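Local coordinates for protein trans-4-hydroxy-L-proline dehydratase (Clostridioides difficile 70-100-2010, PDB 6VXC) that dehydrates trans-4-hydroxy-L-proline to (S)-1-pyrroline-5-carboxylate as a glycyl radical enzyme in the anaerobic breakdown of hydroxyproline, at residues F72-Y75 with I76-T80; Q400-K403 with K404-Q407; G676-P679 with N680-C684; Y644-V647 with T648-T652; I780-A784 with G785-H789. All blocks are in the same frame, centred on the assembly; numbering follows the deposited sequence.

Contact 1: residues F72-Y75 with I76-T80; sequences FKHY and IENRT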
loop_
_atom_site.group_PDB
_atom_site.type_symbol
_atom_site.label_atom_id
_atom_site.label_comp_id
_atom_site.label_asym_id
_atom_site.label_seq_id
_atom_site.Cartn_x
_atom_site.Cartn_y
_atom_site.Cartn_z
ATOM N N PHE A 72 19.488 -14.511 5.544
ATOM C CA PHE A 72 18.538 -14.891 4.505
ATOM C C PHE A 72 18.940 -16.206 3.853
ATOM O O PHE A 72 18.107 -17.098 3.652
ATOM C CB PHE A 72 18.437 -13.787 3.456
ATOM C CG PHE A 72 17.490 -14.111 2.316
ATOM C CD1 PHE A 72 16.120 -14.164 2.535
ATOM C CD2 PHE A 72 17.971 -14.322 1.033
ATOM C CE1 PHE A 72 15.234 -14.447 1.498
ATOM C CE2 PHE A 72 17.092 -14.601 -0.016
ATOM C CZ PHE A 72 15.723 -14.670 0.222
ATOM N N LYS A 73 20.224 -16.341 3.511
ATOM C CA LYS A 73 20.691 -17.572 2.886
ATOM C C LYS A 73 20.489 -18.768 3.801
ATOM O O LYS A 73 20.069 -19.840 3.353
ATOM C CB LYS A 73 22.158 -17.449 2.489
ATOM C CG LYS A 73 22.676 -18.669 1.729
ATOM C CD LYS A 73 24.113 -18.472 1.314
ATOM C CE LYS A 73 24.711 -19.715 0.696
ATOM N NZ LYS A 73 26.185 -19.649 0.811
ATOM N N HIS A 74 20.815 -18.617 5.077
ATOM C CA HIS A 74 20.574 -19.698 6.019
ATOM C C HIS A 74 19.101 -20.064 6.056
ATOM O O HIS A 74 18.745 -21.245 6.081
ATOM C CB HIS A 74 21.066 -19.299 7.407
ATOM C CG HIS A 74 20.943 -20.390 8.416
ATOM N ND1 HIS A 74 21.782 -21.483 8.433
ATOM C CD2 HIS A 74 20.064 -20.577 9.424
ATOM C CE1 HIS A 74 21.427 -22.291 9.413
ATOM N NE2 HIS A 74 20.388 -21.763 10.033
ATOM N N TYR A 75 18.228 -19.057 6.069
ATOM C CA TYR A 75 16.796 -19.313 6.053
ATOM C C TYR A 75 16.390 -20.054 4.782
ATOM O O TYR A 75 15.643 -21.033 4.836
ATOM C CB TYR A 75 16.039 -17.989 6.219
ATOM C CG TYR A 75 14.591 -18.021 5.794
ATOM C CD1 TYR A 75 13.640 -18.690 6.545
ATOM C CD2 TYR A 75 14.173 -17.353 4.653
ATOM C CE1 TYR A 75 12.322 -18.714 6.158
ATOM C CE2 TYR A 75 12.846 -17.369 4.259
ATOM C CZ TYR A 75 11.931 -18.048 5.016
ATOM O OH TYR A 75 10.614 -18.078 4.644
ATOM N N ILE A 76 16.877 -19.605 3.625
ATOM C CA ILE A 76 16.515 -20.260 2.367
ATOM C C ILE A 76 17.032 -21.698 2.333
ATOM O O ILE A 76 16.346 -22.610 1.853
ATOM C CB ILE A 76 17.029 -19.441 1.169
ATOM C CG1 ILE A 76 16.291 -18.104 1.066
ATOM C CG2 ILE A 76 16.887 -20.232 -0.141
ATOM C CD1 ILE A 76 14.821 -18.253 0.822
ATOM N N GLU A 77 18.254 -21.925 2.827
ATOM C CA GLU A 77 18.826 -23.269 2.802
ATOM C C GLU A 77 18.026 -24.256 3.643
ATOM O O GLU A 77 17.957 -25.440 3.303
ATOM C CB GLU A 77 20.280 -23.228 3.279
ATOM C CG GLU A 77 21.280 -22.811 2.219
ATOM C CD GLU A 77 22.700 -22.613 2.768
ATOM O OE1 GLU A 77 22.866 -22.478 4.003
ATOM O OE2 GLU A 77 23.649 -22.582 1.957
ATOM N N ASN A 78 17.424 -23.810 4.741
ATOM C CA ASN A 78 16.879 -24.741 5.717
ATOM C C ASN A 78 15.377 -24.691 5.921
ATOM O O ASN A 78 14.856 -25.565 6.615
ATOM C CB ASN A 78 17.540 -24.520 7.079
ATOM C CG ASN A 78 18.998 -24.862 7.057
ATOM O OD1 ASN A 78 19.849 -23.978 6.964
ATOM N ND2 ASN A 78 19.302 -26.152 7.128
ATOM N N ARG A 79 14.663 -23.731 5.346
ATOM C CA ARG A 79 13.221 -23.689 5.569
ATOM C C ARG A 79 12.544 -24.865 4.889
ATOM O O ARG A 79 13.039 -25.403 3.900
ATOM C CB ARG A 79 12.617 -22.385 5.049
ATOM C CG ARG A 79 12.835 -22.112 3.560
ATOM C CD ARG A 79 11.843 -21.064 3.032
ATOM N NE ARG A 79 10.494 -21.624 2.993
ATOM C CZ ARG A 79 9.390 -20.961 2.662
ATOM N NH1 ARG A 79 8.231 -21.601 2.647
ATOM N NH2 ARG A 79 9.438 -19.673 2.356
ATOM N N THR A 80 11.400 -25.262 5.433
ATOM C CA THR A 80 10.603 -26.312 4.818
ATOM C C THR A 80 9.876 -25.744 3.603
ATOM O O THR A 80 9.366 -24.625 3.638
ATOM C CB THR A 80 9.597 -26.886 5.815
ATOM O OG1 THR A 80 8.625 -25.889 6.137
ATOM C CG2 THR A 80 10.289 -27.290 7.093
HETATM O O HOH W 1 22.940 -23.553 6.464
#
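Ile76 packs onto Phe72, one turn back along the helix, by laying CG1 over a face of the ring. This is a CH-pi contact, with Ile76 CG1 3.7 Å from the centroid of the Phe72 ring and displaced toward its CZ rim. A chi1 of -67° puts CG1 beside the backbone N, the position that sends it back down the helix. From there Ile76 CD1 also meets the other aromatic ring, 4.0 Å from Tyr75 CD2. Glu77 comes next and splits its carboxylate between two neighbours. Glu77 OE2 lies 3.3 Å from Lys73 CE; the ammonium NZ stays 4.0 Å from OE2, an attraction beyond a salt bridge. Glu77 OE1 instead accepts from a water at 2.7 Å, and that water also bonds His74 ND1; Glu53 holds the imidazole at NE2. The Asn78 side chain lies by a face of the His74 ring, though the orientation of its amide is doubtful. At Arg79 the helical angles end, yet its N still reaches Tyr75 O at 2.9 Å, an oxygen that also accepts from Asn78 N. The Arg79 side chain runs across the Tyr75 ring, with CD 3.6 Å from Tyr75 CZ, and bends at chi3 (-70°). Its NE bonds Thr80 O at 3.3 Å, with that oxygen in the guanidinium plane, while NH2 bonds Glu92 O. This is the C-terminal end of helix 64-78: Phe72 and Ile76 face helix 214-248, whose Arg237 bonds Ile76 O and Arg79 O, while Tyr75 packs on helices 46-58 and 276-293.

Contact 2: residues Q400-K403 with K404-Q407; sequences QISK and KTPQ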
loop_
_atom_site.group_PDB
_atom_site.type_symbol
_atom_site.label_atom_id
_atom_site.label_comp_id
_atom_site.label_asym_id
_atom_site.label_seq_id
_atom_site.Cartn_x
_atom_site.Cartn_y
_atom_site.Cartn_z
ATOM N N GLN A 400 -4.430 1.242 -15.723
ATOM C CA GLN A 400 -3.981 2.564 -16.127
ATOM C C GLN A 400 -4.709 2.948 -17.408
ATOM O O GLN A 400 -4.641 2.231 -18.412
ATOM C CB GLN A 400 -2.468 2.603 -16.348
ATOM C CG GLN A 400 -1.644 3.003 -15.136
ATOM C CD GLN A 400 -0.215 3.378 -15.510
ATOM O OE1 GLN A 400 0.008 4.185 -16.414
ATOM N NE2 GLN A 400 0.761 2.760 -14.846
ATOM N N ILE A 401 -5.376 4.086 -17.374
ATOM C CA ILE A 401 -6.130 4.600 -18.498
ATOM C C ILE A 401 -5.382 5.814 -19.016
ATOM O O ILE A 401 -5.142 6.762 -18.267
ATOM C CB ILE A 401 -7.567 4.956 -18.087
ATOM C CG1 ILE A 401 -8.293 3.731 -17.506
ATOM C CG2 ILE A 401 -8.309 5.593 -19.249
ATOM C CD1 ILE A 401 -8.316 2.492 -18.400
ATOM N N SER A 402 -5.006 5.766 -20.288
ATOM C CA SER A 402 -4.359 6.841 -21.021
ATOM C C SER A 402 -5.333 7.421 -22.037
ATOM O O SER A 402 -6.277 6.757 -22.466
ATOM C CB SER A 402 -3.096 6.315 -21.736
ATOM O OG SER A 402 -2.607 7.210 -22.722
ATOM N N LYS A 403 -5.068 8.664 -22.449
ATOM C CA LYS A 403 -5.748 9.207 -23.622
ATOM C C LYS A 403 -5.530 8.329 -24.854
ATOM O O LYS A 403 -6.301 8.423 -25.812
ATOM C CB LYS A 403 -5.260 10.626 -23.897
ATOM C CG LYS A 403 -3.797 10.677 -24.262
ATOM C CD LYS A 403 -3.292 12.092 -24.474
ATOM C CE LYS A 403 -1.833 12.074 -24.945
ATOM N NZ LYS A 403 -1.310 13.436 -25.250
ATOM N N LYS A 404 -4.490 7.497 -24.849
ATOM C CA LYS A 404 -4.170 6.571 -25.927
ATOM C C LYS A 404 -4.830 5.202 -25.778
ATOM O O LYS A 404 -4.708 4.380 -26.691
ATOM C CB LYS A 404 -2.652 6.367 -26.020
ATOM C CG LYS A 404 -1.794 7.645 -26.120
ATOM C CD LYS A 404 -0.341 7.230 -26.132
ATOM C CE LYS A 404 0.629 8.337 -26.530
ATOM N NZ LYS A 404 0.864 9.259 -25.424
ATOM N N THR A 405 -5.528 4.956 -24.678
ATOM C CA THR A 405 -6.124 3.660 -24.370
ATOM C C THR A 405 -7.384 3.448 -25.206
ATOM O O THR A 405 -8.235 4.334 -25.268
ATOM C CB THR A 405 -6.483 3.585 -22.882
ATOM O OG1 THR A 405 -5.301 3.725 -22.082
ATOM C CG2 THR A 405 -7.211 2.270 -22.547
ATOM N N PRO A 406 -7.545 2.292 -25.840
ATOM C CA PRO A 406 -8.780 2.034 -26.594
ATOM C C PRO A 406 -10.000 2.038 -25.686
ATOM O O PRO A 406 -9.947 1.595 -24.538
ATOM C CB PRO A 406 -8.532 0.657 -27.221
ATOM C CG PRO A 406 -7.021 0.509 -27.204
ATOM C CD PRO A 406 -6.551 1.223 -26.006
ATOM N N GLN A 407 -11.094 2.603 -26.190
ATOM C CA GLN A 407 -12.315 2.656 -25.394
ATOM C C GLN A 407 -12.795 1.260 -25.011
ATOM O O GLN A 407 -13.366 1.076 -23.937
ATOM C CB GLN A 407 -13.406 3.418 -26.149
ATOM C CG GLN A 407 -14.615 3.769 -25.284
ATOM C CD GLN A 407 -14.346 4.911 -24.323
ATOM O OE1 GLN A 407 -13.208 5.360 -24.174
ATOM N NE2 GLN A 407 -15.408 5.410 -23.687
#
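Ser402 N donates to Thr405 OG1 at 2.7 Å, and Thr405 N returns a bond to Ser402 O at 2.9 Å, so the two residues clasp each other across a type I turn. The hydroxyl of Ser402 adds a third link: its OG accepts from Lys404 N at 2.9 Å, which makes an ST turn inside the beta turn. With chi1 at 165° that oxygen lies beside the carbonyl carbon, within reach of the next peptide but one, and it also bonds Glu430 OE2. The other oxygen of Glu430 takes Lys403 N. On Thr405, chi1 of -61° turns OG1 back to the Ser402 amide, while CG2 comes within 4.3 Å of Ile401 CD1. Farther out, Lys403 and Lys404 run side by side in the same direction, their NZ atoms 4.7 Å apart. The turn carries the chain from strand 396-401 to Pro406, the N-cap position of helix 407-418. Arg746 of helix 734-750 bonds Ser402 O and Thr405 O. Several backbone groups of this largely buried turn are thus met by two hydroxyls and by Glu430 and Arg746, and the two neighbouring ammonium groups, if both charged, may slightly lower each other's proton affinity.

Contact 3: residues G676-P679 with N680-C684; sequences GASP and NGRLC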
loop_
_atom_site.group_PDB
_atom_site.type_symbol
_atom_site.label_atom_id
_atom_site.label_comp_id
_atom_site.label_asym_id
_atom_site.label_seq_id
_atom_site.Cartn_x
_atom_site.Cartn_y
_atom_site.Cartn_z
ATOM N N GLY A 676 -12.446 15.317 18.641
ATOM C CA GLY A 676 -13.740 15.818 19.048
ATOM C C GLY A 676 -14.562 16.250 17.852
ATOM O O GLY A 676 -14.201 16.043 16.693
ATOM N N ALA A 677 -15.693 16.880 18.152
ATOM C CA ALA A 677 -16.523 17.437 17.100
ATOM C C ALA A 677 -15.740 18.499 16.346
ATOM O O ALA A 677 -14.851 19.149 16.896
ATOM C CB ALA A 677 -17.801 18.033 17.683
ATOM N N SER A 678 -16.053 18.658 15.071
ATOM C CA SER A 678 -15.384 19.648 14.245
ATOM C C SER A 678 -16.377 20.670 13.714
ATOM O O SER A 678 -17.590 20.421 13.688
ATOM C CB SER A 678 -14.615 18.998 13.078
ATOM O OG SER A 678 -15.326 17.967 12.420
ATOM N N PRO A 679 -15.886 21.850 13.310
ATOM C CA PRO A 679 -16.787 22.956 12.932
ATOM C C PRO A 679 -17.716 22.656 11.763
ATOM O O PRO A 679 -18.698 23.381 11.582
ATOM C CB PRO A 679 -15.810 24.090 12.569
ATOM C CG PRO A 679 -14.596 23.787 13.370
ATOM C CD PRO A 679 -14.487 22.290 13.418
ATOM N N ASN A 680 -17.425 21.658 10.932
ATOM C CA ASN A 680 -18.308 21.386 9.802
ATOM C C ASN A 680 -19.593 20.682 10.214
ATOM O O ASN A 680 -20.487 20.528 9.379
ATOM C CB ASN A 680 -17.596 20.538 8.751
ATOM C CG ASN A 680 -17.247 19.162 9.267
ATOM O OD1 ASN A 680 -16.888 19.003 10.431
ATOM N ND2 ASN A 680 -17.361 18.156 8.413
ATOM N N GLY A 681 -19.714 20.271 11.475
ATOM C CA GLY A 681 -20.872 19.542 11.942
ATOM C C GLY A 681 -20.626 18.068 12.180
ATOM O O GLY A 681 -21.519 17.389 12.693
ATOM N N ARG A 682 -19.448 17.554 11.838
ATOM C CA ARG A 682 -19.099 16.178 12.181
ATOM C C ARG A 682 -19.038 16.033 13.695
ATOM O O ARG A 682 -18.522 16.909 14.393
ATOM C CB ARG A 682 -17.760 15.809 11.532
ATOM C CG ARG A 682 -17.200 14.451 11.907
ATOM C CD ARG A 682 -15.683 14.356 11.622
ATOM N NE ARG A 682 -15.055 13.595 12.690
ATOM C CZ ARG A 682 -14.750 14.099 13.881
ATOM N NH1 ARG A 682 -14.998 15.371 14.138
ATOM N NH2 ARG A 682 -14.210 13.325 14.808
ATOM N N LEU A 683 -19.630 14.965 14.219
ATOM C CA LEU A 683 -19.690 14.834 15.663
ATOM C C LEU A 683 -18.459 14.114 16.211
ATOM O O LEU A 683 -17.681 13.495 15.478
ATOM C CB LEU A 683 -20.964 14.113 16.092
ATOM C CG LEU A 683 -22.282 14.792 15.709
ATOM C CD1 LEU A 683 -23.442 14.015 16.281
ATOM C CD2 LEU A 683 -22.328 16.241 16.172
ATOM N N CYS A 684 -18.331 14.188 17.541
ATOM C CA CYS A 684 -17.190 13.647 18.269
ATOM C C CYS A 684 -16.986 12.169 17.973
ATOM O O CYS A 684 -17.933 11.375 17.983
ATOM C CB CYS A 684 -17.403 13.864 19.780
ATOM S SG CYS A 684 -16.099 13.196 20.838
#
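Ser678 OG is gripped by two side chains of the following residues: it donates to Asn680 OD1 at 2.7 Å and accepts from Arg682 NH1 at 3.1 Å. The same NH1 makes a straighter bond to Gly676 O, 2.8 Å long, and that oxygen lies almost exactly in the guanidinium plane. A bend at chi3 (142°) turns the Arg682 guanidinium back along the facing arm, where its edge meets the backbone. Asn680 OD1 has a weak second donor in Arg682 N. Behind these side chains the backbone closes a tight reversal. Gly681 N bonds Ser678 O at 3.1 Å across a type I turn, and Ser678 N bonds Arg682 O at 3.1 Å. This is the pattern of a G1 beta bulge, with Gly681 at a positive phi (106°). The two arms run nearly antiparallel, though neither is regular strand. Along the chain the reversal falls between helices 667-673 and 703-711. Pro679 at its tip packs against helices 575-591 and 597-605, on Ile585, Leu600 and Leu604, and Gly676 N bonds Glu478 of helix 473-481.

Contact 4: residues Y644-V647 with T648-T652; sequences YNEV and TGRPT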
loop_
_atom_site.group_PDB
_atom_site.type_symbol
_atom_site.label_atom_id
_atom_site.label_comp_id
_atom_site.label_asym_id
_atom_site.label_seq_id
_atom_site.Cartn_x
_atom_site.Cartn_y
_atom_site.Cartn_z
ATOM N N TYR A 644 1.215 20.916 0.909
ATOM C CA TYR A 644 2.254 20.732 -0.095
ATOM C C TYR A 644 3.485 21.573 0.229
ATOM O O TYR A 644 4.614 21.077 0.193
ATOM C CB TYR A 644 1.707 21.112 -1.468
ATOM C CG TYR A 644 2.745 21.279 -2.546
ATOM C CD1 TYR A 644 3.209 20.182 -3.254
ATOM C CD2 TYR A 644 3.251 22.535 -2.866
ATOM C CE1 TYR A 644 4.158 20.317 -4.235
ATOM C CE2 TYR A 644 4.219 22.683 -3.858
ATOM C CZ TYR A 644 4.662 21.557 -4.540
ATOM O OH TYR A 644 5.609 21.649 -5.517
ATOM N N ASN A 645 3.279 22.852 0.559
ATOM C CA ASN A 645 4.398 23.760 0.794
ATOM C C ASN A 645 5.165 23.409 2.059
ATOM O O ASN A 645 6.391 23.551 2.094
ATOM C CB ASN A 645 3.900 25.205 0.890
ATOM C CG ASN A 645 3.574 25.819 -0.468
ATOM O OD1 ASN A 645 4.201 25.512 -1.469
ATOM N ND2 ASN A 645 2.588 26.699 -0.490
ATOM N N GLU A 646 4.474 22.934 3.090
ATOM C CA GLU A 646 5.136 22.629 4.352
ATOM C C GLU A 646 6.019 21.390 4.254
ATOM O O GLU A 646 7.061 21.320 4.923
ATOM C CB GLU A 646 4.087 22.451 5.440
ATOM C CG GLU A 646 4.651 22.295 6.824
ATOM C CD GLU A 646 5.470 23.488 7.227
ATOM O OE1 GLU A 646 4.968 24.631 7.101
ATOM O OE2 GLU A 646 6.615 23.274 7.665
ATOM N N VAL A 647 5.646 20.427 3.418
ATOM C CA VAL A 647 6.323 19.136 3.365
ATOM C C VAL A 647 7.330 19.053 2.219
ATOM O O VAL A 647 8.448 18.576 2.407
ATOM C CB VAL A 647 5.291 17.988 3.285
ATOM C CG1 VAL A 647 6.004 16.656 3.023
ATOM C CG2 VAL A 647 4.504 17.915 4.559
ATOM N N THR A 648 6.949 19.503 1.021
ATOM C CA THR A 648 7.683 19.156 -0.197
ATOM C C THR A 648 9.059 19.826 -0.285
ATOM O O THR A 648 9.196 21.040 -0.110
ATOM C CB THR A 648 6.854 19.543 -1.424
ATOM O OG1 THR A 648 5.564 18.925 -1.355
ATOM C CG2 THR A 648 7.556 19.114 -2.703
ATOM N N GLY A 649 10.071 19.047 -0.648
ATOM C CA GLY A 649 11.402 19.581 -0.828
ATOM C C GLY A 649 12.277 19.514 0.402
ATOM O O GLY A 649 13.466 19.816 0.310
ATOM N N ARG A 650 11.732 19.143 1.549
ATOM C CA ARG A 650 12.594 18.874 2.679
ATOM C C ARG A 650 13.510 17.703 2.331
ATOM O O ARG A 650 13.054 16.727 1.735
ATOM C CB ARG A 650 11.784 18.527 3.924
ATOM C CG ARG A 650 10.906 19.622 4.458
ATOM C CD ARG A 650 10.116 19.055 5.601
ATOM N NE ARG A 650 9.276 20.057 6.242
ATOM C CZ ARG A 650 9.456 20.528 7.473
ATOM N NH1 ARG A 650 10.466 20.095 8.216
ATOM N NH2 ARG A 650 8.614 21.423 7.962
ATOM N N PRO A 651 14.787 17.753 2.710
ATOM C CA PRO A 651 15.711 16.664 2.356
ATOM C C PRO A 651 15.460 15.403 3.169
ATOM O O PRO A 651 15.034 15.456 4.319
ATOM C CB PRO A 651 17.096 17.245 2.678
ATOM C CG PRO A 651 16.845 18.421 3.600
ATOM C CD PRO A 651 15.371 18.714 3.659
ATOM N N THR A 652 15.722 14.260 2.551
ATOM C CA THR A 652 15.807 12.990 3.254
ATOM C C THR A 652 17.268 12.690 3.588
ATOM O O THR A 652 18.183 13.256 2.995
ATOM C CB THR A 652 15.235 11.844 2.416
ATOM O OG1 THR A 652 16.104 11.606 1.301
ATOM C CG2 THR A 652 13.785 12.165 1.932
HETATM O O HOH W 2 8.181 23.739 -0.180
#
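Helix 630-647 ends here in a type II turn from Val647 to Arg650, and Arg650 swings back to take hold of Glu646 in the last turn of the helix. Gly649 occupies the turn position with positive phi (92°). Arg650 grips side-on with two nitrogens: NE bonds Glu646 O at 2.9 Å, lying in the carbonyl plane, and NH2 makes a salt bridge to Glu646 OE2 at 2.7 Å. That carboxylate oxygen offers its anti lone pair, with the carboxylate and guanidinium planes 54° apart, and it also bonds His518 ND1; Arg650 NH1 pairs with Asp522 of helix 506-538. The positive charge of Arg650 beside the C-terminal carbonyls would probably interact favourably with the helix dipole. Two residues before Glu646, Tyr644 O accepts from Thr648 twice, from opposite faces of its plane: from N at 2.9 Å and from OG1 at 2.8 Å. A chi1 of -55° brings that hydroxyl back beside the backbone N. Thr648 CB then stands over a face of the Tyr644 ring, 4.2 Å from its centroid. A water bridges the last turn, donating to Asn645 O and, at 2.9 Å, to Thr648 O.

Contact 5: residues I780-A784 with G785-H789; sequences IVRVA and GYSDH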
loop_
_atom_site.group_PDB
_atom_site.type_symbol
_atom_site.label_atom_id
_atom_site.label_comp_id
_atom_site.label_asym_id
_atom_site.label_seq_id
_atom_site.Cartn_x
_atom_site.Cartn_y
_atom_site.Cartn_z
ATOM N N ILE A 780 -18.055 -8.436 -0.729
ATOM C CA ILE A 780 -16.828 -7.652 -0.842
ATOM C C ILE A 780 -17.193 -6.228 -1.248
ATOM O O ILE A 780 -18.068 -6.032 -2.097
ATOM C CB ILE A 780 -15.865 -8.280 -1.870
ATOM C CG1 ILE A 780 -15.395 -9.660 -1.384
ATOM C CG2 ILE A 780 -14.715 -7.322 -2.209
ATOM C CD1 ILE A 780 -14.660 -10.463 -2.434
ATOM N N VAL A 781 -16.559 -5.234 -0.616
ATOM C CA VAL A 781 -16.777 -3.828 -0.957
ATOM C C VAL A 781 -15.432 -3.125 -1.106
ATOM O O VAL A 781 -14.384 -3.641 -0.714
ATOM C CB VAL A 781 -17.657 -3.069 0.070
ATOM C CG1 VAL A 781 -19.045 -3.658 0.134
ATOM C CG2 VAL A 781 -17.014 -3.051 1.426
ATOM N N ARG A 782 -15.484 -1.925 -1.682
ATOM C CA ARG A 782 -14.314 -1.069 -1.817
ATOM C C ARG A 782 -14.155 -0.225 -0.559
ATOM O O ARG A 782 -15.092 0.446 -0.139
ATOM C CB ARG A 782 -14.436 -0.162 -3.043
ATOM C CG ARG A 782 -13.116 0.480 -3.468
ATOM C CD ARG A 782 -12.128 -0.581 -3.970
ATOM N NE ARG A 782 -10.857 -0.000 -4.366
ATOM C CZ ARG A 782 -9.858 -0.670 -4.937
ATOM N NH1 ARG A 782 -8.738 -0.038 -5.268
ATOM N NH2 ARG A 782 -9.981 -1.967 -5.197
ATOM N N VAL A 783 -12.966 -0.265 0.031
ATOM C CA VAL A 783 -12.670 0.499 1.241
ATOM C C VAL A 783 -11.963 1.778 0.822
ATOM O O VAL A 783 -12.616 2.790 0.596
ATOM C CB VAL A 783 -11.860 -0.346 2.240
ATOM C CG1 VAL A 783 -11.585 0.440 3.499
ATOM C CG2 VAL A 783 -12.649 -1.585 2.594
ATOM N N ALA A 784 -10.638 1.744 0.668
ATOM C CA ALA A 784 -9.930 2.932 0.179
ATOM C C ALA A 784 -8.613 2.482 -0.450
ATOM O O ALA A 784 -7.631 2.263 0.257
ATOM C CB ALA A 784 -9.699 3.946 1.287
ATOM N N GLY A 785 -8.604 2.358 -1.772
ATOM C CA GLY A 785 -7.432 1.848 -2.453
ATOM C C GLY A 785 -7.298 0.347 -2.463
ATOM O O GLY A 785 -6.263 -0.162 -2.921
ATOM N N TYR A 786 -8.308 -0.375 -1.975
ATOM C CA TYR A 786 -8.339 -1.834 -1.958
ATOM C C TYR A 786 -9.751 -2.305 -1.650
ATOM O O TYR A 786 -10.564 -1.564 -1.104
ATOM C CB TYR A 786 -7.386 -2.425 -0.929
ATOM C CG TYR A 786 -7.822 -2.213 0.501
ATOM C CD1 TYR A 786 -7.743 -0.958 1.087
ATOM C CD2 TYR A 786 -8.335 -3.262 1.258
ATOM C CE1 TYR A 786 -8.126 -0.762 2.398
ATOM C CE2 TYR A 786 -8.729 -3.076 2.571
ATOM C CZ TYR A 786 -8.623 -1.818 3.130
ATOM O OH TYR A 786 -9.008 -1.609 4.429
ATOM N N SER A 787 -10.005 -3.568 -1.959
ATOM C CA SER A 787 -11.268 -4.227 -1.665
ATOM C C SER A 787 -11.075 -5.224 -0.535
ATOM O O SER A 787 -9.981 -5.761 -0.340
ATOM C CB SER A 787 -11.831 -4.944 -2.905
ATOM O OG SER A 787 -12.051 -4.029 -3.960
ATOM N N ASP A 788 -12.139 -5.449 0.225
ATOM C CA ASP A 788 -12.071 -6.368 1.352
ATOM C C ASP A 788 -13.456 -6.933 1.618
ATOM O O ASP A 788 -14.460 -6.360 1.212
ATOM C CB ASP A 788 -11.521 -5.667 2.612
ATOM C CG ASP A 788 -10.790 -6.626 3.554
ATOM O OD1 ASP A 788 -11.018 -7.855 3.469
ATOM O OD2 ASP A 788 -9.979 -6.134 4.381
ATOM N N HIS A 789 -13.501 -8.054 2.326
ATOM C CA HIS A 789 -14.780 -8.573 2.788
ATOM C C HIS A 789 -15.416 -7.611 3.779
ATOM O O HIS A 789 -14.755 -7.111 4.691
ATOM C CB HIS A 789 -14.602 -9.949 3.427
ATOM C CG HIS A 789 -14.381 -11.043 2.435
ATOM N ND1 HIS A 789 -13.127 -11.413 2.005
ATOM C CD2 HIS A 789 -15.257 -11.827 1.765
ATOM C CE1 HIS A 789 -13.238 -12.384 1.116
ATOM N NE2 HIS A 789 -14.519 -12.658 0.956
HETATM O O HOH W 3 -5.877 -0.088 -5.719
#
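Arg782 folds its guanidinium flat over the backbone of the facing arm, so that the Gly785-Tyr786 peptide lies beneath one face, with NH1 3.2 Å from Gly785 C. A bend at chi2 (66°) brings the group back over the loop. Its edge does different work: NH2 donates to Ser787 OG at 3.2 Å, nearly in the guanidinium plane, and NH1 bonds Gln757 OE1. Ser787 OG is also bonded to Trp421 O. Tyr786 meets Val783 in another way, ring face against branched carbon. Val783 CB stands over that face 3.7 Å from Tyr786 CZ, and CG1 reaches past it to the hydroxyl, 3.4 Å from OH. The edge of the same ring faces Ala784 O, 3.3 Å from CD1, and a second ring, Phe360, packs against Tyr786 edge-to-face. At the far end of the hairpin the imidazole of His789 offers a face to Ile780, whose CG1 is 4.0 Å from the ring centroid. In the short backbone ladder, Val781 and Asp788 form the hydrogen-bonded antiparallel pair, and Val783 N bonds Tyr786 O at 3.0 Å just before the tip. Gly785 at that tip has a positive phi (81°) that would press a side chain onto the preceding carbonyl. The hairpin is the glycyl radical loop of the family: Gly785 carries the radical in the active enzyme, though the radical itself is not present in this structure, and it lies about 4 Å from the side chain of Cys454, the probable thiyl radical site.

Contact 5, almost wholly buried, holds the glycine that carries the radical; its centre is about 13 Å from the chain's centre, those of the others 21 to 29 Å. Contacts 2 and 5 come nearest each other, about 11 Å between nearest atoms; contacts 1 and 3 lie on opposite sides of the chain's centre. Contacts 1 and 4 both finish a helix, one with aliphatic carbons packed on aromatic rings, the other, more exposed, with a salt bridge. Contacts 2 and 3 are buried type I turns; hydroxyls hold the backbone in the first, an arginine in the second. Contact 5 alone pairs regular strands; like contacts 3 and 4 it has a positive-phi glycine.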